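Local coordinates for protein copper-containing nitrite reductase (Hyphomicrobium denitrificans 1NES1, PDB 6TFO) that probably reduces nitrite to nitric oxide with electrons from a cytochrome c, using bound copper ions in a trimeric, multi-domain enzyme, at residues P29-M43 against E66-H80. Residues are numbered along the deposited sequence; the frame is centred on the assembly and turned at random.
Sequences PVVFTLRTGIAEGRM and ETVQINLINGEGAQH. With CU (copper (II) ion), chain L.
Thr36 fits into the hollow between the imidazole of His80 and the carboxylate of Glu76. Its CG2 sits over one face of the ring, offset toward the rim and 3.8 Å from the centroid. With chi1 at 67° its OG1 lies between the backbone N and the carbonyl carbon, where it takes the N-H of Gly75 (N to OG1 2.8 Å) and donates to Glu76 OE1. The other carboxylate oxygen, Glu76 OE2, lies in the imidazole plane and receives His80 NE2 at 2.5 Å on its syn side, while Ala78 N reaches its anti side. A valine in place of Glu76 would probably leave His80 NE2, Ala78 N and the Thr36 hydroxyl without their carboxylate mate. Met43 lies alongside: its SD meets the ring edge, and its CE rests on Ala78 CB at 3.8 Å. Strands 30-39 and 67-73 lead here as parallel neighbours in one sheet of a cupredoxin domain, and the loop after strand 67-73 brings His80 ND1 to the type 1 copper (2.0 Å), which Cys117, His122 and Met127 also bind. Along the strands, side chains fit in steps. On one face Phe32 turns its ring edge to Val68 CG1, and Leu72 CD1 fills the dip between Leu34 CB and Thr36 CG2. On the other, Ile73 CD1 pushes against Thr33 CG2 at 3.6 Å while its CG2 touches Arg35 NH2 obliquely. Gly75 comes close to Arg35 CG (3.7 Å from its CA), where a CB would strike Thr36 O.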
ATOM      1  N   PRO C  29     -27.698  10.590 -24.011  1.00 72.91           N
ATOM      2  CA  PRO C  29     -26.444  11.329 -24.124  1.00 66.56           C
ATOM      3  C   PRO C  29     -25.262  10.380 -24.377  1.00 63.23           C
ATOM      4  O   PRO C  29     -25.231   9.323 -23.786  1.00 64.51           O
ATOM      5  CB  PRO C  29     -26.319  12.066 -22.781  1.00 65.52           C
ATOM      6  CG  PRO C  29     -27.102  11.193 -21.805  1.00 65.89           C
ATOM      7  CD  PRO C  29     -28.220  10.577 -22.632  1.00 72.61           C
ATOM      8  N   VAL C  30     -24.328  10.772 -25.253  1.00 59.37           N
ATOM      9  CA  VAL C  30     -22.980  10.137 -25.372  1.00 51.29           C
ATOM     10  C   VAL C  30     -22.145  10.630 -24.189  1.00 47.68           C
ATOM     11  O   VAL C  30     -21.964  11.871 -24.068  1.00 42.67           O
ATOM     12  CB  VAL C  30     -22.325  10.492 -26.707  1.00 49.75           C
ATOM     13  CG1 VAL C  30     -20.957   9.843 -26.844  1.00 51.12           C
ATOM     14  CG2 VAL C  30     -23.246  10.131 -27.857  1.00 49.81           C
ATOM     15  N   VAL C  31     -21.695   9.720 -23.324  1.00 48.80           N
ATOM     16  CA  VAL C  31     -20.953  10.102 -22.081  1.00 55.49           C
ATOM     17  C   VAL C  31     -19.453   9.753 -22.208  1.00 49.80           C
ATOM     18  O   VAL C  31     -19.093   8.682 -22.726  1.00 42.54           O
ATOM     19  CB  VAL C  31     -21.586   9.542 -20.789  1.00 57.20           C
ATOM     20  CG1 VAL C  31     -23.056   9.228 -20.974  1.00 58.58           C
ATOM     21  CG2 VAL C  31     -20.831   8.356 -20.224  1.00 65.97           C
ATOM     22  N   PHE C  32     -18.625  10.675 -21.736  1.00 49.16           N
ATOM     23  CA  PHE C  32     -17.153  10.560 -21.600  1.00 50.81           C
ATOM     24  C   PHE C  32     -16.791  10.968 -20.169  1.00 47.10           C
ATOM     25  O   PHE C  32     -17.263  12.045 -19.720  1.00 49.18           O
ATOM     26  CB  PHE C  32     -16.459  11.463 -22.624  1.00 47.16           C
ATOM     27  CG  PHE C  32     -16.798  11.156 -24.060  1.00 51.74           C
ATOM     28  CD1 PHE C  32     -16.316  10.013 -24.682  1.00 52.76           C
ATOM     29  CD2 PHE C  32     -17.593  12.019 -24.802  1.00 55.61           C
ATOM     30  CE1 PHE C  32     -16.604   9.746 -26.015  1.00 47.36           C
ATOM     31  CE2 PHE C  32     -17.903  11.737 -26.124  1.00 51.08           C
ATOM     32  CZ  PHE C  32     -17.419  10.591 -26.720  1.00 48.46           C
ATOM     33  N   THR C  33     -15.994  10.147 -19.492  1.00 45.15           N
ATOM     34  CA  THR C  33     -15.396  10.469 -18.166  1.00 50.96           C
ATOM     35  C   THR C  33     -13.897  10.796 -18.336  1.00 52.52           C
ATOM     36  O   THR C  33     -13.156   9.993 -18.950  1.00 49.99           O
ATOM     37  CB  THR C  33     -15.670   9.328 -17.177  1.00 48.21           C
ATOM     38  OG1 THR C  33     -17.071   9.060 -17.213  1.00 47.18           O
ATOM     39  CG2 THR C  33     -15.270   9.671 -15.763  1.00 51.64           C
ATOM     40  N   LEU C  34     -13.468  11.957 -17.843  1.00 51.28           N
ATOM     41  CA  LEU C  34     -12.045  12.376 -17.859  1.00 49.05           C
ATOM     42  C   LEU C  34     -11.570  12.521 -16.416  1.00 49.14           C
ATOM     43  O   LEU C  34     -12.272  13.186 -15.634  1.00 43.12           O
ATOM     44  CB  LEU C  34     -11.890  13.701 -18.601  1.00 46.38           C
ATOM     45  CG  LEU C  34     -12.362  13.726 -20.051  1.00 45.45           C
ATOM     46  CD1 LEU C  34     -12.071  15.101 -20.663  1.00 42.20           C
ATOM     47  CD2 LEU C  34     -11.716  12.630 -20.885  1.00 44.05           C
ATOM     48  N   ARG C  35     -10.422  11.909 -16.104  1.00 54.32           N
ATOM     49  CA  ARG C  35      -9.667  12.109 -14.841  1.00 52.40           C
ATOM     50  C   ARG C  35      -8.431  12.956 -15.178  1.00 47.45           C
ATOM     51  O   ARG C  35      -7.723  12.625 -16.146  1.00 49.10           O
ATOM     52  CB  ARG C  35      -9.354  10.753 -14.202  1.00 50.28           C
ATOM     53  CG  ARG C  35      -8.583  10.833 -12.895  1.00 57.18           C
ATOM     54  CD  ARG C  35      -8.507   9.503 -12.163  1.00 61.66           C
ATOM     55  NE  ARG C  35      -9.711   9.355 -11.353  1.00 70.29           N
ATOM     56  CZ  ARG C  35     -10.662   8.428 -11.505  1.00 72.52           C
ATOM     57  NH1 ARG C  35     -10.558   7.471 -12.418  1.00 65.13           N
ATOM     58  NH2 ARG C  35     -11.707   8.450 -10.695  1.00 74.36           N
ATOM     59  N   THR C  36      -8.203  14.039 -14.438  1.00 43.81           N
ATOM     60  CA  THR C  36      -6.966  14.840 -14.552  1.00 46.18           C
ATOM     61  C   THR C  36      -5.816  14.015 -13.961  1.00 48.53           C
ATOM     62  O   THR C  36      -6.064  13.222 -13.043  1.00 44.50           O
ATOM     63  CB  THR C  36      -7.097  16.201 -13.862  1.00 44.59           C
ATOM     64  OG1 THR C  36      -7.206  15.958 -12.460  1.00 42.76           O
ATOM     65  CG2 THR C  36      -8.282  16.988 -14.363  1.00 46.49           C
ATOM     66  N   GLY C  37      -4.597  14.205 -14.466  1.00 50.81           N
ATOM     67  CA  GLY C  37      -3.398  13.601 -13.855  1.00 49.75           C
ATOM     68  C   GLY C  37      -2.121  13.985 -14.569  1.00 46.30           C
ATOM     69  O   GLY C  37      -2.091  15.024 -15.272  1.00 46.09           O
ATOM     70  N   ILE C  38      -1.100  13.148 -14.379  1.00 51.00           N
ATOM     71  CA  ILE C  38       0.265  13.262 -14.973  1.00 45.34           C
ATOM     72  C   ILE C  38       0.507  11.994 -15.791  1.00 43.07           C
ATOM     73  O   ILE C  38       0.421  10.904 -15.232  1.00 42.55           O
ATOM     74  CB  ILE C  38       1.322  13.449 -13.868  1.00 44.56           C
ATOM     75  CG1 ILE C  38       0.955  14.573 -12.897  1.00 41.35           C
ATOM     76  CG2 ILE C  38       2.707  13.645 -14.462  1.00 48.02           C
ATOM     77  CD1 ILE C  38       0.870  15.935 -13.517  1.00 42.00           C
ATOM     78  N   ALA C  39       0.764  12.136 -17.081  1.00 46.02           N
ATOM     79  CA  ALA C  39       1.072  11.014 -17.990  1.00 49.44           C
ATOM     80  C   ALA C  39       1.916  11.566 -19.141  1.00 53.96           C
ATOM     81  O   ALA C  39       1.782  12.773 -19.441  1.00 56.69           O
ATOM     82  CB  ALA C  39      -0.200  10.365 -18.465  1.00 51.09           C
ATOM     83  N   GLU C  40       2.821  10.742 -19.675  1.00 56.74           N
ATOM     84  CA  GLU C  40       3.707  11.117 -20.808  1.00 56.74           C
ATOM     85  C   GLU C  40       4.386  12.451 -20.487  1.00 55.02           C
ATOM     86  O   GLU C  40       4.474  13.294 -21.412  1.00 60.46           O
ATOM     87  CB  GLU C  40       2.885  11.202 -22.095  1.00 60.72           C
ATOM     88  CG  GLU C  40       1.978   9.998 -22.289  1.00 66.03           C
ATOM     89  CD  GLU C  40       1.162   9.996 -23.569  1.00 69.04           C
ATOM     90  OE1 GLU C  40       1.095  11.073 -24.246  1.00 57.65           O
ATOM     91  OE2 GLU C  40       0.592   8.909 -23.883  1.00 69.75           O
ATOM     92  N   GLY C  41       4.800  12.637 -19.223  1.00 48.67           N
ATOM     93  CA  GLY C  41       5.638  13.766 -18.768  1.00 47.69           C
ATOM     94  C   GLY C  41       4.912  15.096 -18.754  1.00 53.06           C
ATOM     95  O   GLY C  41       5.602  16.144 -18.614  1.00 49.84           O
ATOM     96  N   ARG C  42       3.571  15.066 -18.853  1.00 54.45           N
ATOM     97  CA  ARG C  42       2.713  16.280 -18.942  1.00 53.29           C
ATOM     98  C   ARG C  42       1.532  16.176 -17.973  1.00 51.27           C
ATOM     99  O   ARG C  42       1.185  15.054 -17.546  1.00 48.89           O
ATOM    100  CB  ARG C  42       2.253  16.459 -20.391  1.00 51.41           C
ATOM    101  CG  ARG C  42       3.276  17.165 -21.258  1.00 53.71           C
ATOM    102  CD  ARG C  42       3.229  16.742 -22.709  1.00 59.49           C
ATOM    103  NE  ARG C  42       1.904  16.834 -23.303  1.00 67.27           N
ATOM    104  CZ  ARG C  42       1.204  15.809 -23.805  1.00 69.22           C
ATOM    105  NH1 ARG C  42       1.686  14.573 -23.792  1.00 74.82           N
ATOM    106  NH2 ARG C  42       0.012  16.030 -24.329  1.00 65.97           N
ATOM    107  N   MET C  43       0.957  17.325 -17.626  1.00 48.81           N
ATOM    108  CA  MET C  43      -0.344  17.417 -16.919  1.00 51.55           C
ATOM    109  C   MET C  43      -1.457  17.301 -17.967  1.00 51.12           C
ATOM    110  O   MET C  43      -1.509  18.164 -18.878  1.00 43.27           O
ATOM    111  CB  MET C  43      -0.459  18.754 -16.194  1.00 56.32           C
ATOM    112  CG  MET C  43      -1.479  18.752 -15.101  1.00 58.18           C
ATOM    113  SD  MET C  43      -1.418  20.381 -14.310  1.00 58.84           S
ATOM    114  CE  MET C  43      -1.232  19.840 -12.616  1.00 60.67           C
ATOM    115  N   GLU C  66     -25.777  14.786 -31.674  1.00 52.98           N
ATOM    116  CA  GLU C  66     -25.810  13.995 -30.417  1.00 50.24           C
ATOM    117  C   GLU C  66     -25.688  14.956 -29.228  1.00 47.57           C
ATOM    118  O   GLU C  66     -25.127  16.066 -29.379  1.00 46.40           O
ATOM    119  CB  GLU C  66     -24.715  12.935 -30.387  1.00 54.30           C
ATOM    120  CG  GLU C  66     -24.981  11.740 -31.291  1.00 55.09           C
ATOM    121  CD  GLU C  66     -23.926  10.640 -31.205  1.00 52.39           C
ATOM    122  OE1 GLU C  66     -22.771  10.960 -30.961  1.00 56.62           O
ATOM    123  OE2 GLU C  66     -24.257   9.465 -31.378  1.00 59.03           O
ATOM    124  N   THR C  67     -26.278  14.567 -28.100  1.00 50.24           N
ATOM    125  CA  THR C  67     -26.090  15.233 -26.788  1.00 51.14           C
ATOM    126  C   THR C  67     -24.862  14.607 -26.143  1.00 49.04           C
ATOM    127  O   THR C  67     -24.782  13.361 -26.116  1.00 45.50           O
ATOM    128  CB  THR C  67     -27.324  15.121 -25.891  1.00 50.17           C
ATOM    129  OG1 THR C  67     -28.379  15.834 -26.533  1.00 49.46           O
ATOM    130  CG2 THR C  67     -27.131  15.727 -24.518  1.00 52.07           C
ATOM    131  N   VAL C  68     -23.949  15.452 -25.672  1.00 50.18           N
ATOM    132  CA  VAL C  68     -22.638  15.026 -25.112  1.00 45.86           C
ATOM    133  C   VAL C  68     -22.623  15.374 -23.628  1.00 40.85           C
ATOM    134  O   VAL C  68     -22.942  16.516 -23.279  1.00 37.90           O
ATOM    135  CB  VAL C  68     -21.486  15.672 -25.893  1.00 48.00           C
ATOM    136  CG1 VAL C  68     -20.131  15.252 -25.353  1.00 50.05           C
ATOM    137  CG2 VAL C  68     -21.594  15.352 -27.377  1.00 50.60           C
ATOM    138  N   GLN C  69     -22.342  14.374 -22.799  1.00 40.71           N
ATOM    139  CA  GLN C  69     -22.111  14.527 -21.346  1.00 45.34           C
ATOM    140  C   GLN C  69     -20.631  14.219 -21.096  1.00 43.97           C
ATOM    141  O   GLN C  69     -20.169  13.140 -21.503  1.00 40.90           O
ATOM    142  CB  GLN C  69     -23.009  13.587 -20.546  1.00 45.73           C
ATOM    143  CG  GLN C  69     -22.882  13.770 -19.043  1.00 47.68           C
ATOM    144  CD  GLN C  69     -23.756  12.821 -18.260  1.00 48.68           C
ATOM    145  OE1 GLN C  69     -24.897  12.520 -18.625  1.00 49.36           O
ATOM    146  NE2 GLN C  69     -23.226  12.371 -17.134  1.00 50.75           N
ATOM    147  N   ILE C  70     -19.913  15.166 -20.501  1.00 41.84           N
ATOM    148  CA  ILE C  70     -18.493  15.000 -20.091  1.00 42.94           C
ATOM    149  C   ILE C  70     -18.468  15.094 -18.573  1.00 41.01           C
ATOM    150  O   ILE C  70     -18.882  16.147 -18.044  1.00 40.68           O
ATOM    151  CB  ILE C  70     -17.595  16.053 -20.757  1.00 44.95           C
ATOM    152  CG1 ILE C  70     -17.447  15.801 -22.261  1.00 47.75           C
ATOM    153  CG2 ILE C  70     -16.252  16.097 -20.061  1.00 48.82           C
ATOM    154  CD1 ILE C  70     -16.959  17.006 -23.045  1.00 50.28           C
ATOM    155  N   ASN C  71     -18.046  14.017 -17.913  1.00 40.25           N
ATOM    156  CA  ASN C  71     -17.813  13.972 -16.444  1.00 42.73           C
ATOM    157  C   ASN C  71     -16.331  14.249 -16.168  1.00 45.46           C
ATOM    158  O   ASN C  71     -15.493  13.392 -16.544  1.00 49.67           O
ATOM    159  CB  ASN C  71     -18.210  12.617 -15.871  1.00 40.49           C
ATOM    160  CG  ASN C  71     -19.607  12.207 -16.278  1.00 40.22           C
ATOM    161  OD1 ASN C  71     -20.554  12.985 -16.153  1.00 37.31           O
ATOM    162  ND2 ASN C  71     -19.734  10.991 -16.789  1.00 41.23           N
ATOM    163  N   LEU C  72     -16.001  15.393 -15.563  1.00 46.52           N
ATOM    164  CA  LEU C  72     -14.605  15.703 -15.145  1.00 43.28           C
ATOM    165  C   LEU C  72     -14.409  15.294 -13.686  1.00 43.83           C
ATOM    166  O   LEU C  72     -15.181  15.763 -12.841  1.00 46.15           O
ATOM    167  CB  LEU C  72     -14.295  17.191 -15.314  1.00 43.15           C
ATOM    168  CG  LEU C  72     -12.841  17.580 -15.041  1.00 43.26           C
ATOM    169  CD1 LEU C  72     -11.896  16.813 -15.956  1.00 44.69           C
ATOM    170  CD2 LEU C  72     -12.637  19.075 -15.201  1.00 42.21           C
ATOM    171  N   ILE C  73     -13.385  14.476 -13.423  1.00 45.13           N
ATOM    172  CA  ILE C  73     -12.983  14.024 -12.063  1.00 43.44           C
ATOM    173  C   ILE C  73     -11.519  14.418 -11.843  1.00 47.90           C
ATOM    174  O   ILE C  73     -10.651  14.025 -12.664  1.00 43.89           O
ATOM    175  CB  ILE C  73     -13.193  12.511 -11.912  1.00 42.43           C
ATOM    176  CG1 ILE C  73     -14.591  12.105 -12.379  1.00 43.71           C
ATOM    177  CG2 ILE C  73     -12.897  12.072 -10.483  1.00 41.94           C
ATOM    178  CD1 ILE C  73     -14.869  10.625 -12.292  1.00 44.61           C
ATOM    179  N   ASN C  74     -11.266  15.153 -10.761  1.00 48.11           N
ATOM    180  CA  ASN C  74      -9.916  15.579 -10.320  1.00 44.56           C
ATOM    181  C   ASN C  74      -9.126  14.346  -9.854  1.00 44.05           C
ATOM    182  O   ASN C  74      -9.575  13.681  -8.914  1.00 41.12           O
ATOM    183  CB  ASN C  74     -10.050  16.619  -9.218  1.00 44.07           C
ATOM    184  CG  ASN C  74      -8.744  17.306  -8.910  1.00 46.50           C
ATOM    185  OD1 ASN C  74      -7.721  16.640  -8.792  1.00 50.05           O
ATOM    186  ND2 ASN C  74      -8.786  18.623  -8.759  1.00 41.46           N
ATOM    187  N   GLY C  75      -7.995  14.051 -10.497  1.00 47.09           N
ATOM    188  CA  GLY C  75      -7.130  12.890 -10.180  1.00 46.40           C
ATOM    189  C   GLY C  75      -6.071  13.230  -9.134  1.00 47.79           C
ATOM    190  O   GLY C  75      -5.998  12.509  -8.115  1.00 47.67           O
ATOM    191  N   GLU C  76      -5.303  14.307  -9.343  1.00 42.37           N
ATOM    192  CA  GLU C  76      -4.022  14.552  -8.617  1.00 43.73           C
ATOM    193  C   GLU C  76      -4.099  15.745  -7.645  1.00 40.32           C
ATOM    194  O   GLU C  76      -3.266  15.799  -6.757  1.00 41.78           O
ATOM    195  CB  GLU C  76      -2.892  14.693  -9.630  1.00 44.59           C
ATOM    196  CG  GLU C  76      -2.699  16.105 -10.165  1.00 47.82           C
ATOM    197  CD  GLU C  76      -3.917  16.704 -10.847  1.00 47.12           C
ATOM    198  OE1 GLU C  76      -4.543  15.995 -11.677  1.00 44.78           O
ATOM    199  OE2 GLU C  76      -4.238  17.867 -10.526  1.00 47.40           O
ATOM    200  N   GLY C  77      -5.050  16.664  -7.777  1.00 40.01           N
ATOM    201  CA  GLY C  77      -5.379  17.612  -6.687  1.00 40.41           C
ATOM    202  C   GLY C  77      -5.027  19.055  -7.002  1.00 38.35           C
ATOM    203  O   GLY C  77      -5.052  19.873  -6.075  1.00 38.92           O
ATOM    204  N   ALA C  78      -4.725  19.385  -8.255  1.00 40.22           N
ATOM    205  CA  ALA C  78      -4.604  20.797  -8.696  1.00 47.40           C
ATOM    206  C   ALA C  78      -5.996  21.292  -9.109  1.00 46.33           C
ATOM    207  O   ALA C  78      -6.905  20.482  -9.135  1.00 48.60           O
ATOM    208  CB  ALA C  78      -3.597  20.929  -9.812  1.00 45.03           C
ATOM    209  N   GLN C  79      -6.169  22.584  -9.370  1.00 47.69           N
ATOM    210  CA  GLN C  79      -7.460  23.134  -9.850  1.00 44.64           C
ATOM    211  C   GLN C  79      -7.550  22.865 -11.351  1.00 46.15           C
ATOM    212  O   GLN C  79      -6.530  23.029 -12.061  1.00 42.69           O
ATOM    213  CB  GLN C  79      -7.613  24.620  -9.555  1.00 44.38           C
ATOM    214  CG  GLN C  79      -7.640  24.919  -8.069  1.00 49.32           C
ATOM    215  CD  GLN C  79      -8.181  26.300  -7.804  1.00 52.26           C
ATOM    216  OE1 GLN C  79      -8.017  27.226  -8.586  1.00 56.70           O
ATOM    217  NE2 GLN C  79      -8.884  26.427  -6.701  1.00 54.98           N
ATOM    218  N   HIS C  80      -8.727  22.418 -11.791  1.00 43.27           N
ATOM    219  CA  HIS C  80      -9.015  22.026 -13.194  1.00 46.30           C
ATOM    220  C   HIS C  80     -10.470  22.347 -13.565  1.00 42.91           C
ATOM    221  O   HIS C  80     -11.387  22.265 -12.701  1.00 44.53           O
ATOM    222  CB  HIS C  80      -8.737  20.531 -13.439  1.00 44.73           C
ATOM    223  CG  HIS C  80      -7.354  20.088 -13.099  1.00 41.52           C
ATOM    224  ND1 HIS C  80      -6.267  20.471 -13.829  1.00 40.31           N
ATOM    225  CD2 HIS C  80      -6.896  19.295 -12.108  1.00 43.41           C
ATOM    226  CE1 HIS C  80      -5.184  19.942 -13.305  1.00 45.42           C
ATOM    227  NE2 HIS C  80      -5.545  19.225 -12.239  1.00 47.09           N
TER
HETATM  228 CU    CU L 503      -6.148  22.033 -15.130  1.00 44.02          CU